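Local coordinates for V-type ATP synthase alpha chain (Nanoarchaeum equitans Kin4-M, PDB 5BN3), which is the A subunit of an archaeal V-type ATP synthase, a member of the ATP synthase alpha/beta family with a P-loop nucleotide-binding domain, here carrying bound ADP, at residues A[11-16]-A[42-47]; A[106-111]-A[162-167]; A[219-224]-A[402-407]; A[313-318]-A[371-376]. One frame throughout, in Å; residues are numbered along the deposited sequence.

From the N terminus, contact 1 (11-16 with 42-47) closes a loop of 25 residues inside the beta-barrel domain. Contact 2 (106-111 with 162-167) follows it in series, closing a loop of 50 residues in the barrel-sandwich domain; the centres of the two lie about 33 Å apart. Contact 3 (219-224 with 402-407) closes a loop of 177 residues in the nucleotide-binding domain, and contact 4 (313-318 with 371-376) lies wholly within that loop. No loops cross. Contacts 3 and 4 touch through A219, V221 and W402 against I375 and I376, because strands 218-222 and 370-379 are neighbours in one sheet.

Contact 1: residues A[11-16]-A[42-47]; sequences LVIAKG and KAYIQV
I13 and Y44 share a first torsion: CG1 of I13 (chi1 -59°) and CG of Y44 (chi1 -65°) each stand anti to their own carbonyl carbon, and the two side chains run side by side, pointing the same way. I13 CD1 comes 3.6 Å from Y44 CE2, approaching the ring obliquely, and I13 CG1 lies 3.8 Å from Y44 CD2. L11 supplies two branches: CD2 sits at the edge of the Y44 ring, near its plane, whereas CD1 is 3.5 Å from I45 O. The phenol OH is held by E39. At the other end of this face the K15 and K42 side chains lie alongside each other with their NZ atoms only 4.1 Å apart; a long, weak ion pair from K15 to E36 of the NEQ263 chain may ease the repulsion. On the opposite face, V12 CG2 meets V47 CG2 at 3.6 Å and A14 CB meets I45 CD1 at 3.9 Å.

The backbones run at 157° to each other. V12 with I45 and A14 with A43 are hydrogen-bonded pairs, each joined by two bonds, including V12 N to I45 O at 2.8 Å and A43 N to A14 O at 2.7 Å; I13 and Y44 form the non-hydrogen-bonded pair between them. This antiparallel ladder, placed between strands 3-8 and 31-39, belongs to the beta-barrel domain of the ATP synthase alpha/beta family.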
loop_
_atom_site.group_PDB
_atom_site.type_symbol
_atom_site.label_atom_id
_atom_site.label_comp_id
_atom_site.label_asym_id
_atom_site.label_seq_id
_atom_site.Cartn_x
_atom_site.Cartn_y
_atom_site.Cartn_z
ATOM N N LEU A 11 6.966 20.511 22.073
ATOM C CA LEU A 11 7.254 19.772 23.300
ATOM C C LEU A 11 8.482 20.314 24.032
ATOM O O LEU A 11 9.566 20.417 23.458
ATOM C CB LEU A 11 7.455 18.282 23.004
ATOM C CG LEU A 11 7.761 17.402 24.223
ATOM C CD1 LEU A 11 6.526 17.247 25.092
ATOM C CD2 LEU A 11 8.306 16.039 23.816
ATOM N N VAL A 12 8.300 20.656 25.305
ATOM C CA VAL A 12 9.407 21.063 26.163
ATOM C C VAL A 12 9.580 20.058 27.299
ATOM O O VAL A 12 8.604 19.657 27.935
ATOM C CB VAL A 12 9.184 22.478 26.737
ATOM C CG1 VAL A 12 10.079 22.728 27.946
ATOM C CG2 VAL A 12 9.437 23.520 25.668
ATOM N N ILE A 13 10.818 19.630 27.532
ATOM C CA ILE A 13 11.126 18.768 28.668
ATOM C C ILE A 13 11.836 19.592 29.737
ATOM O O ILE A 13 12.802 20.303 29.446
ATOM C CB ILE A 13 11.996 17.562 28.257
ATOM C CG1 ILE A 13 11.271 16.728 27.199
ATOM C CG2 ILE A 13 12.320 16.693 29.464
ATOM C CD1 ILE A 13 12.104 15.605 26.612
ATOM N N ALA A 14 11.344 19.507 30.969
ATOM C CA ALA A 14 11.911 20.277 32.071
ATOM C C ALA A 14 12.228 19.402 33.275
ATOM O O ALA A 14 11.506 18.448 33.566
ATOM C CB ALA A 14 10.965 21.398 32.473
ATOM N N LYS A 15 13.313 19.731 33.970
ATOM C CA LYS A 15 13.610 19.109 35.255
ATOM C C LYS A 15 13.006 19.953 36.370
ATOM O O LYS A 15 13.031 21.183 36.305
ATOM C CB LYS A 15 15.122 18.986 35.470
ATOM C CG LYS A 15 15.730 17.665 35.018
ATOM C CD LYS A 15 17.065 17.431 35.721
ATOM C CE LYS A 15 17.698 16.101 35.333
ATOM N NZ LYS A 15 18.460 16.176 34.057
ATOM N N GLY A 16 12.461 19.294 37.388
ATOM C CA GLY A 16 11.888 19.998 38.519
ATOM C C GLY A 16 10.739 19.261 39.178
ATOM O O GLY A 16 10.618 18.040 39.054
ATOM N N LYS A 42 11.612 14.588 35.604
ATOM C CA LYS A 42 11.347 15.263 34.340
ATOM C C LYS A 42 9.856 15.490 34.120
ATOM O O LYS A 42 9.024 14.691 34.557
ATOM C CB LYS A 42 11.902 14.441 33.176
ATOM C CG LYS A 42 13.344 14.004 33.343
ATOM C CD LYS A 42 13.716 12.991 32.274
ATOM C CE LYS A 42 14.896 13.462 31.440
ATOM N NZ LYS A 42 16.185 13.370 32.173
ATOM N N ALA A 43 9.524 16.578 33.433
ATOM C CA ALA A 43 8.145 16.839 33.031
ATOM C C ALA A 43 8.058 17.060 31.529
ATOM O O ALA A 43 8.882 17.769 30.947
ATOM C CB ALA A 43 7.590 18.037 33.764
ATOM N N TYR A 44 7.051 16.456 30.907
ATOM C CA TYR A 44 6.814 16.645 29.483
ATOM C C TYR A 44 5.699 17.663 29.297
ATOM O O TYR A 44 4.572 17.465 29.758
ATOM C CB TYR A 44 6.495 15.308 28.809
ATOM C CG TYR A 44 7.670 14.353 28.836
ATOM C CD1 TYR A 44 7.944 13.588 29.962
ATOM C CD2 TYR A 44 8.518 14.233 27.744
ATOM C CE1 TYR A 44 9.023 12.723 29.996
ATOM C CE2 TYR A 44 9.599 13.369 27.768
ATOM C CZ TYR A 44 9.847 12.617 28.897
ATOM O OH TYR A 44 10.921 11.758 28.923
ATOM N N ILE A 45 6.031 18.761 28.630
ATOM C CA ILE A 45 5.150 19.914 28.552
ATOM C C ILE A 45 4.815 20.258 27.106
ATOM O O ILE A 45 5.717 20.443 26.285
ATOM C CB ILE A 45 5.828 21.140 29.201
ATOM C CG1 ILE A 45 6.119 20.860 30.679
ATOM C CG2 ILE A 45 4.966 22.377 29.051
ATOM C CD1 ILE A 45 7.264 21.674 31.240
ATOM N N GLN A 46 3.526 20.343 26.788
ATOM C CA GLN A 46 3.135 20.871 25.486
ATOM C C GLN A 46 2.889 22.375 25.594
ATOM O O GLN A 46 2.127 22.842 26.448
ATOM C CB GLN A 46 1.945 20.111 24.874
ATOM C CG GLN A 46 0.598 20.280 25.562
ATOM C CD GLN A 46 -0.474 19.417 24.920
ATOM O OE1 GLN A 46 -0.205 18.294 24.492
ATOM N NE2 GLN A 46 -1.693 19.939 24.845
ATOM N N VAL A 47 3.576 23.125 24.741
ATOM C CA VAL A 47 3.561 24.580 24.796
ATOM C C VAL A 47 2.562 25.138 23.791
ATOM O O VAL A 47 2.558 24.740 22.624
ATOM C CB VAL A 47 4.966 25.146 24.519
ATOM C CG1 VAL A 47 4.971 26.659 24.642
ATOM C CG2 VAL A 47 5.964 24.541 25.485
#

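Contact 2: residues A[106-111]-A[162-167]; sequences PTLDRK and FTIEET
R110 lays its CD against I164 CG2, 3.6 Å away. The arginine chain is bent at chi2 (-64°), which places CD there. L108 and I164 form the apolar pair, L108 CD1 lying 4.2 Å from I164 CG1, and T163 sets CB and CG2 against the carbonyls of R110 and K111.

Charge contributes less across the contact. R110 NE and E165 OE2 form a long salt bridge of 3.7 Å, with guanidinium and carboxylate planes 85° apart, so the groups do not pair flat against each other. The stronger partner of the guanidinium is E70, which forms a salt bridge with NH2. A weak bond of 2.8 Å from NH1 to L108 O adds a further restraint, and P106 CB stands 3.4 Å above one face of the group, toward its rim.

No direct hydrogen bond joins the segments, but one water bridges them, 2.7 Å from D109 O and 2.9 Å from I164 N, which donates to it. Each loop is also braced from within. D109 OD1 accepts from K111 N at 2.9 Å, an Asx turn, while T163 to E166 forms a type I beta turn, closed by E166 N on T163 O, and E166 OE1 also accepts from T163 N.

Both loops belong to the barrel-sandwich region: 106-111 lies in the loop between helix 87-94 and strand 114-118, whereas the segment 162-167 links strands 160-162 and 169-171. I164 packs on W114 of strand 114-118, and T107 rests against strand 68-71.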
loop_
_atom_site.group_PDB
_atom_site.type_symbol
_atom_site.label_atom_id
_atom_site.label_comp_id
_atom_site.label_asym_id
_atom_site.label_seq_id
_atom_site.Cartn_x
_atom_site.Cartn_y
_atom_site.Cartn_z
ATOM N N PRO A 106 -7.018 38.809 30.173
ATOM C CA PRO A 106 -8.191 38.099 30.696
ATOM C C PRO A 106 -9.235 37.879 29.604
ATOM O O PRO A 106 -9.401 38.739 28.736
ATOM C CB PRO A 106 -8.732 39.054 31.766
ATOM C CG PRO A 106 -8.227 40.402 31.368
ATOM C CD PRO A 106 -6.883 40.161 30.742
ATOM N N THR A 107 -9.923 36.741 29.655
ATOM C CA THR A 107 -10.921 36.374 28.652
ATOM C C THR A 107 -12.099 37.342 28.609
ATOM O O THR A 107 -12.465 37.845 27.545
ATOM C CB THR A 107 -11.458 34.950 28.909
ATOM O OG1 THR A 107 -10.384 34.007 28.799
ATOM C CG2 THR A 107 -12.548 34.591 27.907
ATOM N N LEU A 108 -12.691 37.593 29.773
ATOM C CA LEU A 108 -13.869 38.446 29.873
ATOM C C LEU A 108 -13.489 39.898 30.167
ATOM O O LEU A 108 -12.631 40.163 31.015
ATOM C CB LEU A 108 -14.809 37.909 30.955
ATOM C CG LEU A 108 -15.230 36.446 30.784
ATOM C CD1 LEU A 108 -16.057 35.960 31.964
ATOM C CD2 LEU A 108 -16.005 36.282 29.497
ATOM N N ASP A 109 -14.130 40.828 29.459
ATOM C CA ASP A 109 -13.884 42.262 29.626
ATOM C C ASP A 109 -14.092 42.676 31.084
ATOM O O ASP A 109 -15.159 42.446 31.654
ATOM C CB ASP A 109 -14.808 43.065 28.701
ATOM C CG ASP A 109 -14.366 44.510 28.526
ATOM O OD1 ASP A 109 -13.926 45.139 29.512
ATOM O OD2 ASP A 109 -14.465 45.026 27.393
ATOM N N ARG A 110 -13.063 43.274 31.679
ATOM C CA ARG A 110 -13.066 43.598 33.105
ATOM C C ARG A 110 -13.664 44.970 33.412
ATOM O O ARG A 110 -13.805 45.342 34.577
ATOM C CB ARG A 110 -11.639 43.529 33.664
ATOM C CG ARG A 110 -11.021 42.137 33.679
ATOM C CD ARG A 110 -11.789 41.202 34.598
ATOM N NE ARG A 110 -11.022 40.010 34.959
ATOM C CZ ARG A 110 -11.096 38.845 34.323
ATOM N NH1 ARG A 110 -11.903 38.706 33.280
ATOM N NH2 ARG A 110 -10.360 37.820 34.728
ATOM N N LYS A 111 -14.013 45.717 32.368
ATOM C CA LYS A 111 -14.508 47.082 32.538
ATOM C C LYS A 111 -15.963 47.253 32.113
ATOM O O LYS A 111 -16.640 48.181 32.559
ATOM C CB LYS A 111 -13.617 48.072 31.785
ATOM C CG LYS A 111 -12.257 48.276 32.425
ATOM C CD LYS A 111 -11.360 49.145 31.563
ATOM C CE LYS A 111 -10.093 49.520 32.309
ATOM N NZ LYS A 111 -10.397 50.309 33.536
ATOM N N PHE A 162 -22.884 46.013 37.726
ATOM C CA PHE A 162 -21.620 45.469 38.216
ATOM C C PHE A 162 -20.674 45.135 37.067
ATOM O O PHE A 162 -21.113 44.899 35.941
ATOM C CB PHE A 162 -21.862 44.186 39.020
ATOM C CG PHE A 162 -22.784 44.361 40.188
ATOM C CD1 PHE A 162 -24.151 44.189 40.039
ATOM C CD2 PHE A 162 -22.284 44.675 41.443
ATOM C CE1 PHE A 162 -25.005 44.341 41.113
ATOM C CE2 PHE A 162 -23.134 44.827 42.524
ATOM C CZ PHE A 162 -24.495 44.660 42.358
ATOM N N THR A 163 -19.376 45.111 37.358
ATOM C CA THR A 163 -18.392 44.571 36.421
ATOM C C THR A 163 -18.114 43.127 36.820
ATOM O O THR A 163 -18.571 42.676 37.871
ATOM C CB THR A 163 -17.086 45.390 36.390
ATOM O OG1 THR A 163 -16.394 45.255 37.636
ATOM C CG2 THR A 163 -17.383 46.858 36.131
ATOM N N ILE A 164 -17.356 42.411 35.993
ATOM C CA ILE A 164 -17.206 40.962 36.131
ATOM C C ILE A 164 -16.520 40.492 37.426
ATOM O O ILE A 164 -16.821 39.409 37.932
ATOM C CB ILE A 164 -16.507 40.358 34.877
ATOM C CG1 ILE A 164 -17.334 39.212 34.296
ATOM C CG2 ILE A 164 -15.092 39.896 35.185
ATOM C CD1 ILE A 164 -18.658 39.653 33.730
ATOM N N GLU A 165 -15.623 41.309 37.971
ATOM C CA GLU A 165 -14.850 40.904 39.144
ATOM C C GLU A 165 -15.524 41.263 40.465
ATOM O O GLU A 165 -14.984 40.989 41.537
ATOM C CB GLU A 165 -13.439 41.503 39.095
ATOM C CG GLU A 165 -12.452 40.750 38.206
ATOM C CD GLU A 165 -11.811 39.560 38.902
ATOM O OE1 GLU A 165 -12.433 38.990 39.823
ATOM O OE2 GLU A 165 -10.676 39.196 38.528
ATOM N N GLU A 166 -16.705 41.869 40.387
ATOM C CA GLU A 166 -17.409 42.318 41.586
ATOM C C GLU A 166 -18.298 41.239 42.201
ATOM O O GLU A 166 -18.945 40.467 41.489
ATOM C CB GLU A 166 -18.223 43.581 41.288
ATOM C CG GLU A 166 -17.363 44.789 40.950
ATOM C CD GLU A 166 -18.157 46.071 40.825
ATOM O OE1 GLU A 166 -19.156 46.087 40.080
ATOM O OE2 GLU A 166 -17.780 47.071 41.472
ATOM N N THR A 167 -18.321 41.197 43.531
ATOM C CA THR A 167 -19.172 40.273 44.275
ATOM C C THR A 167 -20.643 40.653 44.107
ATOM O O THR A 167 -21.020 41.807 44.316
ATOM C CB THR A 167 -18.809 40.282 45.775
ATOM O OG1 THR A 167 -17.424 39.946 45.935
ATOM C CG2 THR A 167 -19.662 39.287 46.549
HETATM O O HOH W 1 -17.037 43.424 33.344
#

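Contact 3: residues A[219-224]-A[402-407]; sequences AAVPGP and WALDSK
W402 carries the contact with A219, A220 and V221. CB lies 3.6 Å from A220 O. CG stands anti to the carbonyl carbon (chi1 -66°), beside the backbone N. In the indole, CE3 meets V221 CG2 at 3.9 Å, the methyl being at the ring edge, near its plane. Over one face sits A219 CB, 3.7 Å from the centroid of the six-membered ring and 4° off its normal: a CH-pi contact in which the methyl is almost equally far from all six carbons. NE1 is bonded to F211 O.

The backbones advance almost together, their end-to-end directions 9° apart. W402 N donates to A220 O at 2.8 Å and L404 N to P222 O at 3.0 Å, two bonds two residues apart on each side; P222 has no N-H to offer W402 O, which instead takes a CA-H...O contact from V221 CA. L404 CD1 packs on V221 CG1 at 3.8 Å, and L404 CB lies 4.1 Å from G223 CA. Farther on, P224 CG comes 3.1 Å from S406 OG. D405 occupies the N-cap of the next helix, receives a weak bond from K407 N and forms a salt bridge with K407 NZ.

P224 lines the ADP pocket, and G223 fits the start of a P-loop. Strand 218-222 lies between strand 370-379 and the 402-404 segment: A219 and V221 make backbone bonds to the former, A220 and P222 to W402 and L404. Helix 229-239 packs on V221 and W402 through L232 and I236, and helix 389-395 meets A220 and P222.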
loop_
_atom_site.group_PDB
_atom_site.type_symbol
_atom_site.label_atom_id
_atom_site.label_comp_id
_atom_site.label_asym_id
_atom_site.label_seq_id
_atom_site.Cartn_x
_atom_site.Cartn_y
_atom_site.Cartn_z
ATOM N N ALA A 219 -23.123 14.991 14.415
ATOM C CA ALA A 219 -22.932 14.587 13.026
ATOM C C ALA A 219 -21.507 14.849 12.574
ATOM O O ALA A 219 -20.844 15.760 13.074
ATOM C CB ALA A 219 -23.906 15.317 12.119
ATOM N N ALA A 220 -21.045 14.051 11.617
ATOM C CA ALA A 220 -19.740 14.259 11.002
ATOM C C ALA A 220 -19.909 14.778 9.576
ATOM O O ALA A 220 -20.806 14.336 8.853
ATOM C CB ALA A 220 -18.947 12.967 11.001
ATOM N N VAL A 221 -19.048 15.712 9.175
ATOM C CA VAL A 221 -19.062 16.246 7.813
ATOM C C VAL A 221 -17.690 16.082 7.162
ATOM O O VAL A 221 -16.894 17.018 7.137
ATOM C CB VAL A 221 -19.457 17.743 7.780
ATOM C CG1 VAL A 221 -19.724 18.196 6.348
ATOM C CG2 VAL A 221 -20.683 18.002 8.639
ATOM N N PRO A 222 -17.398 14.876 6.651
ATOM C CA PRO A 222 -16.124 14.671 5.959
ATOM C C PRO A 222 -16.241 14.986 4.474
ATOM O O PRO A 222 -17.310 14.799 3.882
ATOM C CB PRO A 222 -15.861 13.177 6.155
ATOM C CG PRO A 222 -17.230 12.575 6.204
ATOM C CD PRO A 222 -18.127 13.610 6.855
ATOM N N GLY A 223 -15.149 15.464 3.886
ATOM C CA GLY A 223 -15.103 15.762 2.468
ATOM C C GLY A 223 -13.695 16.136 2.049
ATOM O O GLY A 223 -12.883 16.526 2.885
ATOM N N PRO A 224 -13.386 16.003 0.752
ATOM C CA PRO A 224 -12.085 16.454 0.244
ATOM C C PRO A 224 -12.030 17.977 0.224
ATOM O O PRO A 224 -13.060 18.615 0.460
ATOM C CB PRO A 224 -12.060 15.909 -1.187
ATOM C CG PRO A 224 -13.506 15.768 -1.561
ATOM C CD PRO A 224 -14.209 15.368 -0.294
ATOM N N TRP A 402 -22.882 13.220 7.302
ATOM C CA TRP A 402 -23.211 14.148 6.225
ATOM C C TRP A 402 -22.032 14.193 5.257
ATOM O O TRP A 402 -21.202 15.101 5.307
ATOM C CB TRP A 402 -23.530 15.536 6.792
ATOM C CG TRP A 402 -24.790 15.555 7.627
ATOM C CD1 TRP A 402 -25.808 14.646 7.590
ATOM C CD2 TRP A 402 -25.153 16.523 8.630
ATOM N NE1 TRP A 402 -26.784 14.990 8.497
ATOM C CE2 TRP A 402 -26.408 16.132 9.144
ATOM C CE3 TRP A 402 -24.542 17.674 9.132
ATOM C CZ2 TRP A 402 -27.062 16.862 10.146
ATOM C CZ3 TRP A 402 -25.196 18.396 10.125
ATOM C CH2 TRP A 402 -26.443 17.985 10.620
ATOM N N ALA A 403 -21.965 13.198 4.376
ATOM C CA ALA A 403 -20.800 13.006 3.509
ATOM C C ALA A 403 -20.800 13.920 2.293
ATOM O O ALA A 403 -21.769 13.957 1.530
ATOM C CB ALA A 403 -20.708 11.559 3.065
ATOM N N LEU A 404 -19.698 14.636 2.095
ATOM C CA LEU A 404 -19.575 15.517 0.941
ATOM C C LEU A 404 -18.867 14.802 -0.211
ATOM O O LEU A 404 -17.953 14.006 0.007
ATOM C CB LEU A 404 -18.857 16.812 1.323
ATOM C CG LEU A 404 -19.616 17.643 2.360
ATOM C CD1 LEU A 404 -18.865 18.915 2.708
ATOM C CD2 LEU A 404 -21.005 17.980 1.848
ATOM N N ASP A 405 -19.301 15.087 -1.433
ATOM C CA ASP A 405 -18.896 14.290 -2.586
ATOM C C ASP A 405 -18.180 15.106 -3.664
ATOM O O ASP A 405 -18.689 16.132 -4.119
ATOM C CB ASP A 405 -20.129 13.592 -3.166
ATOM C CG ASP A 405 -19.780 12.572 -4.218
ATOM O OD1 ASP A 405 -19.360 11.453 -3.853
ATOM O OD2 ASP A 405 -19.939 12.884 -5.414
ATOM N N SER A 406 -17.000 14.635 -4.066
ATOM C CA SER A 406 -16.194 15.293 -5.093
ATOM C C SER A 406 -16.955 15.501 -6.393
ATOM O O SER A 406 -16.867 16.563 -7.006
ATOM C CB SER A 406 -14.941 14.468 -5.391
ATOM O OG SER A 406 -14.083 14.408 -4.271
ATOM N N LYS A 407 -17.693 14.478 -6.810
ATOM C CA LYS A 407 -18.406 14.506 -8.083
ATOM C C LYS A 407 -19.484 15.590 -8.130
ATOM O O LYS A 407 -19.658 16.253 -9.152
ATOM C CB LYS A 407 -19.013 13.129 -8.385
ATOM C CG LYS A 407 -17.990 12.013 -8.599
ATOM C CD LYS A 407 -17.570 11.329 -7.294
ATOM C CE LYS A 407 -18.612 10.327 -6.803
ATOM N NZ LYS A 407 -18.178 9.622 -5.558
#

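Contact 4: residues A[313-318]-A[371-376]; sequences YSVVVN and GSLTII. With MG (magnesium ion), chain L.
N318 brings the flat group that meets the partner strand: the amide touches I376 through ND2, 3.7 Å from I376 CB, and the two side chains run side by side, pointing the same way. That nitrogen is bonded to N233, which would limit rotation of the amide. The other flat group, the Y313 ring, leaves the partner strand; it meets the F140 ring with planes at about 45°, and its OH is bonded to E141 O.

On the face shared with N318 and I376, a magnesium ion is bound by S372 OG at 2.3 Å and T374 OG1 at 2.4 Å, with V315 O 2.7 Å away. T374 OG1 is also bonded to G216 N. On the reverse face L373 CD1 touches both V317 CG2 (3.7 Å) and V315 CG1 (3.9 Å).

Five backbone bonds join the strands. V317 bonds through N to T374 O and through O to I376 N, the residues on either side of its partner I375, which together with the 17° between strand directions marks a parallel pair. Strand 314-320 lies between 244-250 and 370-379 in the sheet of the nucleotide-binding domain, with helix 229-239 against N318 and I376 and helix 349-357 against I375.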
loop_
_atom_site.group_PDB
_atom_site.type_symbol
_atom_site.label_atom_id
_atom_site.label_comp_id
_atom_site.label_asym_id
_atom_site.label_seq_id
_atom_site.Cartn_x
_atom_site.Cartn_y
_atom_site.Cartn_z
ATOM N N TYR A 313 -30.384 26.057 28.005
ATOM C CA TYR A 313 -30.466 26.520 26.626
ATOM C C TYR A 313 -30.060 25.424 25.643
ATOM O O TYR A 313 -29.425 24.436 26.019
ATOM C CB TYR A 313 -29.585 27.756 26.421
ATOM C CG TYR A 313 -30.147 29.033 27.013
ATOM C CD1 TYR A 313 -31.342 29.565 26.551
ATOM C CD2 TYR A 313 -29.467 29.719 28.008
ATOM C CE1 TYR A 313 -31.855 30.737 27.079
ATOM C CE2 TYR A 313 -29.972 30.893 28.543
ATOM C CZ TYR A 313 -31.166 31.396 28.073
ATOM O OH TYR A 313 -31.677 32.561 28.594
ATOM N N SER A 314 -30.437 25.604 24.380
ATOM C CA SER A 314 -29.996 24.709 23.317
ATOM C C SER A 314 -28.790 25.339 22.631
ATOM O O SER A 314 -28.804 26.525 22.288
ATOM C CB SER A 314 -31.118 24.459 22.309
ATOM O OG SER A 314 -31.462 25.643 21.618
ATOM N N VAL A 315 -27.738 24.544 22.458
ATOM C CA VAL A 315 -26.473 25.031 21.927
ATOM C C VAL A 315 -26.028 24.140 20.771
ATOM O O VAL A 315 -26.270 22.929 20.783
ATOM C CB VAL A 315 -25.377 25.009 23.019
ATOM C CG1 VAL A 315 -24.090 25.652 22.516
ATOM C CG2 VAL A 315 -25.855 25.717 24.268
ATOM N N VAL A 316 -25.402 24.742 19.765
ATOM C CA VAL A 316 -24.732 23.970 18.725
ATOM C C VAL A 316 -23.261 24.363 18.636
ATOM O O VAL A 316 -22.923 25.547 18.645
ATOM C CB VAL A 316 -25.425 24.099 17.344
ATOM C CG1 VAL A 316 -25.571 25.550 16.946
ATOM C CG2 VAL A 316 -24.655 23.329 16.279
ATOM N N VAL A 317 -22.389 23.361 18.586
ATOM C CA VAL A 317 -20.971 23.594 18.359
ATOM C C VAL A 317 -20.584 23.085 16.979
ATOM O O VAL A 317 -20.821 21.919 16.656
ATOM C CB VAL A 317 -20.098 22.884 19.414
ATOM C CG1 VAL A 317 -18.646 22.885 18.985
ATOM C CG2 VAL A 317 -20.235 23.564 20.758
ATOM N N ASN A 318 -20.013 23.967 16.163
ATOM C CA ASN A 318 -19.448 23.571 14.877
ATOM C C ASN A 318 -17.926 23.545 14.983
ATOM O O ASN A 318 -17.310 24.548 15.349
ATOM C CB ASN A 318 -19.870 24.540 13.765
ATOM C CG ASN A 318 -21.379 24.666 13.631
ATOM O OD1 ASN A 318 -21.996 25.544 14.236
ATOM N ND2 ASN A 318 -21.977 23.793 12.827
ATOM N N GLY A 371 -31.538 21.229 28.780
ATOM C CA GLY A 371 -30.600 21.876 27.883
ATOM C C GLY A 371 -30.041 20.853 26.915
ATOM O O GLY A 371 -30.085 19.653 27.189
ATOM N N SER A 372 -29.519 21.316 25.784
ATOM C CA SER A 372 -28.955 20.408 24.791
ATOM C C SER A 372 -27.665 20.961 24.198
ATOM O O SER A 372 -27.533 22.169 23.996
ATOM C CB SER A 372 -29.964 20.136 23.671
ATOM O OG SER A 372 -29.892 21.126 22.658
ATOM N N LEU A 373 -26.712 20.075 23.931
ATOM C CA LEU A 373 -25.510 20.454 23.197
ATOM C C LEU A 373 -25.394 19.583 21.957
ATOM O O LEU A 373 -25.212 18.368 22.049
ATOM C CB LEU A 373 -24.258 20.324 24.072
ATOM C CG LEU A 373 -22.915 20.576 23.383
ATOM C CD1 LEU A 373 -22.935 21.904 22.652
ATOM C CD2 LEU A 373 -21.778 20.551 24.389
ATOM N N THR A 374 -25.519 20.216 20.797
ATOM C CA THR A 374 -25.444 19.524 19.517
ATOM C C THR A 374 -24.071 19.790 18.892
ATOM O O THR A 374 -23.608 20.930 18.864
ATOM C CB THR A 374 -26.576 20.004 18.587
ATOM O OG1 THR A 374 -27.827 19.961 19.293
ATOM C CG2 THR A 374 -26.663 19.129 17.354
ATOM N N ILE A 375 -23.408 18.743 18.406
ATOM C CA ILE A 375 -22.040 18.887 17.908
ATOM C C ILE A 375 -21.885 18.459 16.454
ATOM O O ILE A 375 -22.182 17.319 16.097
ATOM C CB ILE A 375 -21.035 18.100 18.777
ATOM C CG1 ILE A 375 -20.978 18.693 20.188
ATOM C CG2 ILE A 375 -19.648 18.124 18.156
ATOM C CD1 ILE A 375 -20.034 17.960 21.120
ATOM N N ILE A 376 -21.413 19.383 15.624
ATOM C CA ILE A 376 -21.135 19.093 14.224
ATOM C C ILE A 376 -19.627 19.157 13.992
ATOM O O ILE A 376 -19.020 20.217 14.152
ATOM C CB ILE A 376 -21.834 20.100 13.284
ATOM C CG1 ILE A 376 -23.307 20.272 13.672
ATOM C CG2 ILE A 376 -21.708 19.656 11.833
ATOM C CD1 ILE A 376 -24.122 18.998 13.575
HETATM MG MG MG L . -28.615 21.611 20.780
#